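Side-chain contact in esterase (PDB 3D7R), which probably hydrolyses ester bonds, as a putative esterase with the alpha/beta hydrolase fold: residues Glu57-Asn60 with Arg61-His64. Residues are numbered along the deposited sequence; the frame is centred on the assembly and turned at random.
Sequences EIEN and RKKH
Glu57 and Arg61, one helical turn apart, run side by side in the same direction and join at their ends in a salt bridge, Glu57 OE2 to Arg61 NH2 at 2.7 Å. With carboxylate and guanidinium planes turned 61° against each other, the pair is not a flat two-pronged one, and the hydrogen bond within it is weak. Glu57 CG lies over one face of the guanidinium, 3.5 Å from Arg61 NH2, and Arg61 NE forms a second salt bridge with Glu140. Glu57 reaches this position as an extended chain whose CG is anti to the backbone N (chi1 -173°).

The straight chain of Lys62 passes the carbonyl O of Ile58, while Glu59, bent at chi2 (-54°), crosses it; Lys62 NZ forms a salt bridge with Glu59 OE2 at 3.2 Å, approaching tilted out of the carboxylate plane. Lys62 N donates to Glu59 O at 3.3 Å, and a water donates to both Glu59 O and Lys62 O. The amide of Asn60 is hydrogen-bonded through OD1 to Arg56 and through ND2 to Ala108 O. Ion pairs spaced i to i+4 and i to i+3 are characteristic of exposed helical surfaces; here they lie where helix 46-61 gives way to the loop leading to strand 75-81 of the alpha/beta hydrolase sheet.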
loop_
_atom_site.group_PDB
_atom_site.type_symbol
_atom_site.label_atom_id
_atom_site.label_comp_id
_atom_site.label_asym_id
_atom_site.label_seq_id
_atom_site.Cartn_x
_atom_site.Cartn_y
_atom_site.Cartn_z
ATOM N N GLU A 57 19.888 2.869 -0.098
ATOM C CA GLU A 57 20.281 4.228 0.287
ATOM C C GLU A 57 20.591 5.088 -0.958
ATOM O O GLU A 57 20.130 6.230 -1.064
ATOM C CB GLU A 57 21.490 4.220 1.226
ATOM C CG GLU A 57 21.811 5.610 1.785
ATOM C CD GLU A 57 22.982 5.609 2.747
ATOM O OE1 GLU A 57 23.612 4.532 2.957
ATOM O OE2 GLU A 57 23.276 6.695 3.297
ATOM N N ILE A 58 21.368 4.508 -1.872
ATOM C CA ILE A 58 21.840 5.162 -3.100
ATOM C C ILE A 58 20.705 5.351 -4.100
ATOM O O ILE A 58 20.516 6.456 -4.637
ATOM C CB ILE A 58 22.987 4.331 -3.766
ATOM C CG1 ILE A 58 24.250 4.380 -2.901
ATOM C CG2 ILE A 58 23.306 4.841 -5.172
ATOM C CD1 ILE A 58 25.369 3.401 -3.391
ATOM N N GLU A 59 19.934 4.283 -4.325
ATOM C CA GLU A 59 18.850 4.322 -5.300
ATOM C C GLU A 59 17.734 5.254 -4.874
ATOM O O GLU A 59 17.150 5.930 -5.711
ATOM C CB GLU A 59 18.292 2.914 -5.577
ATOM C CG GLU A 59 19.280 1.981 -6.324
ATOM C CD GLU A 59 19.801 2.579 -7.626
ATOM O OE1 GLU A 59 19.002 3.170 -8.391
ATOM O OE2 GLU A 59 21.016 2.451 -7.882
ATOM N N ASN A 60 17.427 5.281 -3.578
ATOM C CA ASN A 60 16.296 6.071 -3.096
ATOM C C ASN A 60 16.499 7.581 -3.209
ATOM O O ASN A 60 15.523 8.321 -3.225
ATOM C CB ASN A 60 15.930 5.701 -1.650
ATOM C CG ASN A 60 15.226 4.354 -1.547
ATOM O OD1 ASN A 60 14.678 3.836 -2.531
ATOM N ND2 ASN A 60 15.251 3.771 -0.355
ATOM N N ARG A 61 17.754 8.031 -3.247
ATOM C CA ARG A 61 18.058 9.469 -3.354
ATOM C C ARG A 61 17.800 10.015 -4.752
ATOM O O ARG A 61 17.592 11.221 -4.925
ATOM C CB ARG A 61 19.501 9.792 -2.941
ATOM C CG ARG A 61 19.801 9.532 -1.489
ATOM C CD ARG A 61 20.954 10.381 -0.994
ATOM N NE ARG A 61 21.329 10.012 0.369
ATOM C CZ ARG A 61 22.360 9.238 0.709
ATOM N NH1 ARG A 61 23.176 8.723 -0.212
ATOM N NH2 ARG A 61 22.583 8.984 1.994
ATOM N N LYS A 62 17.814 9.125 -5.745
ATOM C CA LYS A 62 17.662 9.533 -7.146
ATOM C C LYS A 62 16.217 9.948 -7.439
ATOM O O LYS A 62 15.278 9.410 -6.851
ATOM C CB LYS A 62 18.087 8.398 -8.086
ATOM C CG LYS A 62 19.556 8.055 -7.947
ATOM C CD LYS A 62 19.894 6.765 -8.619
ATOM C CE LYS A 62 21.401 6.563 -8.599
ATOM N NZ LYS A 62 21.781 5.244 -9.183
ATOM N N LYS A 63 16.039 10.896 -8.354
ATOM C CA LYS A 63 14.687 11.269 -8.737
ATOM C C LYS A 63 13.990 10.058 -9.358
ATOM O O LYS A 63 14.533 9.393 -10.224
ATOM C CB LYS A 63 14.682 12.481 -9.678
ATOM C CG LYS A 63 14.996 13.806 -8.942
ATOM C CD LYS A 63 13.923 14.120 -7.876
ATOM C CE LYS A 63 14.092 15.505 -7.280
ATOM N NZ LYS A 63 13.455 15.567 -5.924
ATOM N N HIS A 64 12.793 9.759 -8.880
ATOM C CA HIS A 64 12.019 8.656 -9.427
ATOM C C HIS A 64 11.407 9.064 -10.772
ATOM O O HIS A 64 10.864 10.154 -10.904
ATOM C CB HIS A 64 10.920 8.247 -8.456
ATOM C CG HIS A 64 10.173 7.023 -8.889
ATOM N ND1 HIS A 64 10.757 5.774 -8.938
ATOM C CD2 HIS A 64 8.900 6.863 -9.321
ATOM C CE1 HIS A 64 9.868 4.894 -9.370
ATOM N NE2 HIS A 64 8.732 5.528 -9.602
HETATM O O HOH W 1 14.741 6.810 -6.424
#